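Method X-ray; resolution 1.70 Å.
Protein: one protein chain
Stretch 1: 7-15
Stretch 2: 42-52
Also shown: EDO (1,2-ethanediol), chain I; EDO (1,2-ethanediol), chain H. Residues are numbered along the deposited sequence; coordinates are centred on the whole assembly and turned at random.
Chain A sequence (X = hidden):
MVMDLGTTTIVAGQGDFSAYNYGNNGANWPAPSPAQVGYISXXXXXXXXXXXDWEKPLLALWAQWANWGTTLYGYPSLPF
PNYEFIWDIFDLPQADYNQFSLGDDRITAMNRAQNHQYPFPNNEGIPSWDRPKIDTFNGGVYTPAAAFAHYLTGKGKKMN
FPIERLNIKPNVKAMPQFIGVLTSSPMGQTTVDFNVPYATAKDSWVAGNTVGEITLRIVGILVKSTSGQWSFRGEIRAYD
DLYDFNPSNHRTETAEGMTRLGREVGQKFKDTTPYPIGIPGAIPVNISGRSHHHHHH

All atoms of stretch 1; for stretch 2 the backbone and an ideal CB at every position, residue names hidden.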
ATOM      1  N   THR A   7       4.004   2.199 -11.043  1.00 11.53           N
ATOM      2  CA  THR A   7       5.341   2.218 -11.623  1.00 13.56           C
ATOM      3  C   THR A   7       5.585   3.489 -12.431  1.00 16.42           C
ATOM      4  O   THR A   7       6.723   3.927 -12.581  1.00 27.18           O
ATOM      5  CB  THR A   7       5.596   1.000 -12.519  1.00 11.44           C
ATOM      6  OG1 THR A   7       4.579   0.919 -13.521  1.00 14.09           O
ATOM      7  CG2 THR A   7       5.587  -0.287 -11.688  1.00 21.42           C
ATOM      8  N   THR A   8       4.515   4.076 -12.951  1.00 14.22           N
ATOM      9  CA  THR A   8       4.636   5.269 -13.787  1.00 18.48           C
ATOM     10  C   THR A   8       4.390   6.548 -12.991  1.00 22.57           C
ATOM     11  O   THR A   8       3.601   6.561 -12.049  1.00 13.22           O
ATOM     12  CB  THR A   8       3.653   5.217 -14.961  1.00 15.49           C
ATOM     13  OG1 THR A   8       2.310   5.210 -14.462  1.00 45.52           O
ATOM     14  CG2 THR A   8       3.883   3.964 -15.777  1.00 22.12           C
ATOM     15  N   THR A   9       5.078   7.621 -13.366  1.00 11.82           N
ATOM     16  CA  THR A   9       4.855   8.924 -12.748  1.00 11.57           C
ATOM     17  C   THR A   9       3.895   9.721 -13.614  1.00 15.23           C
ATOM     18  O   THR A   9       4.056   9.756 -14.826  1.00 17.05           O
ATOM     19  CB  THR A   9       6.165   9.720 -12.636  1.00 22.48           C
ATOM     20  OG1 THR A   9       7.088   9.013 -11.800  1.00 23.27           O
ATOM     21  CG2 THR A   9       5.902  11.091 -12.041  1.00 23.80           C
ATOM     22  N   ILE A  10       2.899  10.359 -13.003  1.00 12.03           N
ATOM     23  CA  ILE A  10       1.991  11.204 -13.769  1.00 10.48           C
ATOM     24  C   ILE A  10       2.208  12.677 -13.472  1.00 10.32           C
ATOM     25  O   ILE A  10       2.843  13.037 -12.483  1.00  9.72           O
ATOM     26  CB  ILE A  10       0.508  10.837 -13.547  1.00 11.67           C
ATOM     27  CG1 ILE A  10       0.067  11.151 -12.117  1.00 10.24           C
ATOM     28  CG2 ILE A  10       0.260   9.367 -13.885  1.00  9.07           C
ATOM     29  CD1 ILE A  10      -1.437  11.115 -11.948  1.00 14.58           C
ATOM     30  N   VAL A  11       1.678  13.519 -14.351  1.00  9.53           N
ATOM     31  CA  VAL A  11       1.752  14.964 -14.199  1.00  7.05           C
ATOM     32  C   VAL A  11       0.465  15.473 -13.568  1.00 11.13           C
ATOM     33  O   VAL A  11      -0.615  15.303 -14.129  1.00 14.75           O
ATOM     34  CB  VAL A  11       1.941  15.655 -15.563  1.00  9.61           C
ATOM     35  CG1 VAL A  11       1.852  17.174 -15.402  1.00 14.49           C
ATOM     36  CG2 VAL A  11       3.266  15.242 -16.183  1.00 10.54           C
ATOM     37  N   ALA A  12       0.570  16.101 -12.404  1.00  9.33           N
ATOM     38  CA  ALA A  12      -0.626  16.578 -11.729  1.00  7.10           C
ATOM     39  C   ALA A  12      -0.419  17.910 -11.021  1.00  7.42           C
ATOM     40  O   ALA A  12       0.687  18.240 -10.592  1.00 12.88           O
ATOM     41  CB  ALA A  12      -1.129  15.532 -10.740  1.00 13.50           C
ATOM     42  N   GLY A  13      -1.504  18.664 -10.898  1.00 12.07           N
ATOM     43  CA  GLY A  13      -1.486  19.937 -10.200  1.00 10.42           C
ATOM     44  C   GLY A  13      -2.708  20.089  -9.317  1.00  6.56           C
ATOM     45  O   GLY A  13      -3.645  19.298  -9.406  1.00 10.14           O
ATOM     46  N   GLN A  14      -2.694  21.102  -8.455  1.00 10.11           N
ATOM     47  CA  GLN A  14      -3.791  21.333  -7.519  1.00 12.67           C
ATOM     48  C   GLN A  14      -5.144  21.347  -8.218  1.00 11.05           C
ATOM     49  O   GLN A  14      -6.132  20.827  -7.698  1.00 10.58           O
ATOM     50  CB  GLN A  14      -3.584  22.664  -6.793  1.00  8.19           C
ATOM     51  CG  GLN A  14      -2.457  22.651  -5.773  1.00  8.50           C
ATOM     52  CD  GLN A  14      -1.944  24.051  -5.477  1.00 13.26           C
ATOM     53  OE1 GLN A  14      -1.459  24.747  -6.375  1.00 21.24           O
ATOM     54  NE2 GLN A  14      -2.049  24.474  -4.220  1.00 14.19           N
ATOM     55  N   GLY A  15      -5.178  21.966  -9.393  1.00 12.46           N
ATOM     56  CA  GLY A  15      -6.403  22.133 -10.151  1.00 10.57           C
ATOM     57  C   GLY A  15      -6.999  20.851 -10.690  1.00 14.35           C
ATOM     58  O   GLY A  15      -8.112  20.855 -11.199  1.00 12.45           O
ATOM     59  N   UNK A  42      -6.031  20.233   0.577  1.00  8.40           N
ATOM     60  CA  UNK A  42      -6.127  18.900  -0.030  1.00  6.24           C
ATOM     61  C   UNK A  42      -5.441  18.828  -1.394  1.00 11.65           C
ATOM     62  O   UNK A  42      -4.924  17.773  -1.792  1.00  8.93           O
ATOM     63  CB  UNK A  42      -7.596  18.498  -0.175  1.00  6.24           C
ATOM     64  N   UNK A  43      -5.423  19.952  -2.106  1.00 12.64           N
ATOM     65  CA  UNK A  43      -4.859  19.986  -3.446  1.00  8.03           C
ATOM     66  C   UNK A  43      -3.395  19.584  -3.509  1.00  8.00           C
ATOM     67  O   UNK A  43      -3.027  18.676  -4.260  1.00  8.86           O
ATOM     68  CB  UNK A  43      -5.020  21.391  -4.031  1.00  8.03           C
ATOM     69  N   UNK A  44      -2.548  20.244  -2.724  1.00  4.86           N
ATOM     70  CA  UNK A  44      -1.125  19.931  -2.770  1.00  9.15           C
ATOM     71  C   UNK A  44      -0.821  18.546  -2.197  1.00  7.27           C
ATOM     72  O   UNK A  44       0.079  17.853  -2.681  1.00  8.07           O
ATOM     73  CB  UNK A  44      -0.333  20.994  -2.007  1.00  9.15           C
ATOM     74  N   UNK A  45      -1.565  18.132  -1.176  1.00  8.19           N
ATOM     75  CA  UNK A  45      -1.372  16.784  -0.665  1.00  8.07           C
ATOM     76  C   UNK A  45      -1.744  15.763  -1.735  1.00 11.58           C
ATOM     77  O   UNK A  45      -1.034  14.784  -1.939  1.00 10.10           O
ATOM     78  CB  UNK A  45      -2.200  16.562   0.602  1.00  8.07           C
ATOM     79  N   UNK A  46      -2.854  15.995  -2.429  1.00  9.20           N
ATOM     80  CA  UNK A  46      -3.283  15.076  -3.480  1.00 12.51           C
ATOM     81  C   UNK A  46      -2.247  14.963  -4.594  1.00 11.53           C
ATOM     82  O   UNK A  46      -2.043  13.887  -5.160  1.00  7.94           O
ATOM     83  CB  UNK A  46      -4.623  15.531  -4.062  1.00 12.51           C
ATOM     84  N   UNK A  47      -1.603  16.081  -4.918  1.00  7.19           N
ATOM     85  CA  UNK A  47      -0.553  16.075  -5.931  1.00  7.31           C
ATOM     86  C   UNK A  47       0.541  15.090  -5.532  1.00  4.47           C
ATOM     87  O   UNK A  47       1.055  14.338  -6.363  1.00  9.87           O
ATOM     88  CB  UNK A  47       0.028  17.478  -6.121  1.00  7.31           C
ATOM     89  N   UNK A  48       0.898  15.103  -4.256  1.00  6.16           N
ATOM     90  CA  UNK A  48       1.883  14.161  -3.750  1.00  8.21           C
ATOM     91  C   UNK A  48       1.340  12.740  -3.802  1.00  6.38           C
ATOM     92  O   UNK A  48       2.016  11.836  -4.281  1.00  7.70           O
ATOM     93  CB  UNK A  48       2.289  14.525  -2.320  1.00  8.21           C
ATOM     94  N   UNK A  49       0.109  12.552  -3.334  1.00 10.62           N
ATOM     95  CA  UNK A  49      -0.471  11.209  -3.243  1.00  7.29           C
ATOM     96  C   UNK A  49      -0.536  10.486  -4.592  1.00  7.87           C
ATOM     97  O   UNK A  49      -0.256   9.274  -4.670  1.00  6.88           O
ATOM     98  CB  UNK A  49      -1.878  11.298  -2.648  1.00  7.29           C
ATOM     99  N   UNK A  50      -0.898  11.206  -5.655  1.00  8.32           N
ATOM    100  CA  UNK A  50      -1.066  10.544  -6.945  1.00  8.22           C
ATOM    101  C   UNK A  50       0.247   9.994  -7.504  1.00  7.82           C
ATOM    102  O   UNK A  50       0.233   9.208  -8.442  1.00  8.14           O
ATOM    103  CB  UNK A  50      -1.682  11.520  -7.949  1.00  8.22           C
ATOM    104  N   UNK A  51       1.376  10.392  -6.932  1.00  5.29           N
ATOM    105  CA  UNK A  51       2.652   9.770  -7.297  1.00  4.99           C
ATOM    106  C   UNK A  51       3.284   8.973  -6.151  1.00 13.00           C
ATOM    107  O   UNK A  51       4.477   8.664  -6.172  1.00 10.36           O
ATOM    108  CB  UNK A  51       3.632  10.847  -7.766  1.00  4.99           C
ATOM    109  N   UNK A  52       2.467   8.635  -5.159  1.00  8.06           N
ATOM    110  CA  UNK A  52       2.893   7.772  -4.071  1.00  6.50           C
ATOM    111  C   UNK A  52       3.751   8.431  -3.008  1.00  9.98           C
ATOM    112  O   UNK A  52       4.307   7.748  -2.147  1.00  9.76           O
ATOM    113  CB  UNK A  52       3.663   6.585  -4.653  1.00  6.50           C
TER
HETATM  114  C1  EDO I 308       0.139  23.264  -8.586  1.00 27.68           C
HETATM  115  O1  EDO I 308      -1.215  23.555  -8.962  1.00 19.01           O
HETATM  116  C2  EDO I 308       0.179  21.909  -7.890  1.00 23.82           C
HETATM  117  O2  EDO I 308       1.497  21.630  -7.403  1.00 28.66           O
HETATM  118  C1  EDO H 307       6.127   5.918  -9.561  1.00 45.71           C
HETATM  119  O1  EDO H 307       7.234   5.307  -8.890  1.00 45.66           O
HETATM  120  C2  EDO H 307       5.467   6.938  -8.640  1.00 30.06           C
HETATM  121  O2  EDO H 307       6.426   7.943  -8.284  1.00 42.48           O

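Position 42 is helical, and its CB has nothing of stretch 1 within 5.5 Å. Stretch 1 sets no limit here. The residue is Lys-42, bonded through NZ elsewhere in the structure.

At position 43 the backbone comes close to Gln-14, with the CA atoms of the two residues 4.4 Å apart. An ideal CB would point toward stretch 1 and lie 3.3 Å from Gln-14 CG, which is tight. Glycine suits best; alanine would already be crowded. The residue is Gly-43, and its C packs 3.9 Å from Gln-14 CG.

Position 44 points sideways, its CB 4.5 Å from Gln-14 NE2. The ethanediol of chain I offers hydroxyls nearby. A polar chain long enough to reach them would suit, such as glutamine, glutamate or lysine. The residue is Gln-44. Its OE1 accepts a hydrogen bond from O2 of that ethanediol at 2.9 Å and lies 3.4 Å from Gln-14 CG. O1 of the diol binds Gln-14, so the diol links the two glutamines. A water also joins them, accepting from Gln-14 NE2 at 2.8 Å and from Gln-44 N at 2.9 Å.

Position 45 is helical and out of reach of stretch 1, which leaves the choice open. It is Arg-45, with bonds outside the contact.

Position 46 points toward stretch 1, but nothing there lies within 5.5 Å of its CB. Many residues would fit. It is Asp-46, without contact to stretch 1.

Position 47 points toward the backbone of residues 12 to 14, its CB 4.6 Å from Ala-12 O. A modest apolar chain such as valine, alanine or isoleucine would suit. The residue is Val-47, rotamer t. CG2 packs 3.5 Å from Gly-13 C, and CG1 lies 3.9 Å from Ala-12 O.

Positions 48 and 49 are out of reach of stretch 1, so many would suit. They are Ala-48 and Tyr-49.

Position 50 points toward two apolar groups, its CB 4.0 Å from Ile-10 CD1 and 4.9 Å from Ala-12 CB. A small or medium aliphatic chain is favoured. Val-50 places CG2 3.7 Å from Ala-12 CB and 4.0 Å from Ile-10 CD1.

Position 51 points toward Ile-10, whose backbone offers both N and O. A side chain carrying donor and acceptor could use both; asparagine has the right groups. In Asn-51, OD1 accepts from Ile-10 N at 2.9 Å, while ND2 donates to Ile-10 O at 2.9 Å.

Position 52 ends a type I turn with phi 78°, which favours glycine. It is Gly-52.

Stretch 2, residues 42-52: KGQRDVAYVNG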
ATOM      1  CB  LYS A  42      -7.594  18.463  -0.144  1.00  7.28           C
ATOM      2  CG  LYS A  42      -8.311  18.378   1.200  1.00  7.33           C
ATOM      3  CD  LYS A  42      -9.747  17.862   1.064  1.00  7.82           C
ATOM      4  CE  LYS A  42     -10.541  18.096   2.367  1.00  7.00           C
ATOM      5  NZ  LYS A  42      -9.950  17.336   3.526  1.00  9.52           N
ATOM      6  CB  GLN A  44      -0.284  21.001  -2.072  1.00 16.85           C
ATOM      7  CG  GLN A  44       1.190  20.923  -2.448  1.00 16.29           C
ATOM      8  CD  GLN A  44       1.412  21.001  -3.956  1.00 22.59           C
ATOM      9  OE1 GLN A  44       0.620  21.605  -4.686  1.00 34.48           O
ATOM     10  NE2 GLN A  44       2.496  20.398  -4.426  1.00 21.73           N
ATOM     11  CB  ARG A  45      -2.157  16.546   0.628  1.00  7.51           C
ATOM     12  CG  ARG A  45      -1.719  17.428   1.801  1.00  7.25           C
ATOM     13  CD  ARG A  45      -2.153  16.817   3.142  1.00  5.70           C
ATOM     14  NE  ARG A  45      -3.597  16.621   3.198  1.00  9.29           N
ATOM     15  CZ  ARG A  45      -4.467  17.566   3.544  1.00  8.70           C
ATOM     16  NH1 ARG A  45      -4.036  18.776   3.878  1.00  9.63           N
ATOM     17  NH2 ARG A  45      -5.766  17.305   3.550  1.00  7.13           N
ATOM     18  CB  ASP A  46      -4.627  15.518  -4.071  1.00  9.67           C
ATOM     19  CG  ASP A  46      -5.788  15.266  -3.135  1.00 11.92           C
ATOM     20  OD1 ASP A  46      -5.607  14.553  -2.119  1.00  7.07           O
ATOM     21  OD2 ASP A  46      -6.891  15.776  -3.429  1.00 10.19           O
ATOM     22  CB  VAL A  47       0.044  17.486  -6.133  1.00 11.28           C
ATOM     23  CG1 VAL A  47       1.373  17.405  -6.896  1.00 10.92           C
ATOM     24  CG2 VAL A  47      -0.949  18.373  -6.880  1.00  9.48           C
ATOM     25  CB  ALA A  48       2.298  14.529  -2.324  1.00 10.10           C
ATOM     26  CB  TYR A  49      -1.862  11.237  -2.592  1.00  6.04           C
ATOM     27  CG  TYR A  49      -1.887  11.592  -1.115  1.00  5.86           C
ATOM     28  CD1 TYR A  49      -1.013  10.993  -0.217  1.00  6.43           C
ATOM     29  CD2 TYR A  49      -2.818  12.504  -0.617  1.00  6.27           C
ATOM     30  CE1 TYR A  49      -1.045  11.294   1.124  1.00  8.76           C
ATOM     31  CE2 TYR A  49      -2.863  12.822   0.733  1.00  6.82           C
ATOM     32  CZ  TYR A  49      -1.975  12.213   1.599  1.00  6.92           C
ATOM     33  OH  TYR A  49      -1.998  12.516   2.937  1.00  6.98           O
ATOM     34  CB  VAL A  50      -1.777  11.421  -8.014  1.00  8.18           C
ATOM     35  CG1 VAL A  50      -3.186  11.785  -7.567  1.00  8.41           C
ATOM     36  CG2 VAL A  50      -0.951  12.667  -8.341  1.00 13.35           C
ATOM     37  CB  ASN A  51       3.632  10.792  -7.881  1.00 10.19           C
ATOM     38  CG  ASN A  51       3.336  11.103  -9.332  1.00 12.56           C
ATOM     39  OD1 ASN A  51       3.113  10.200 -10.141  1.00  8.63           O
ATOM     40  ND2 ASN A  51       3.321  12.385  -9.668  1.00 11.94           N
TER
HETATM   41  O   HOH W   1      -3.036  23.008  -1.996  1.00 11.32           O
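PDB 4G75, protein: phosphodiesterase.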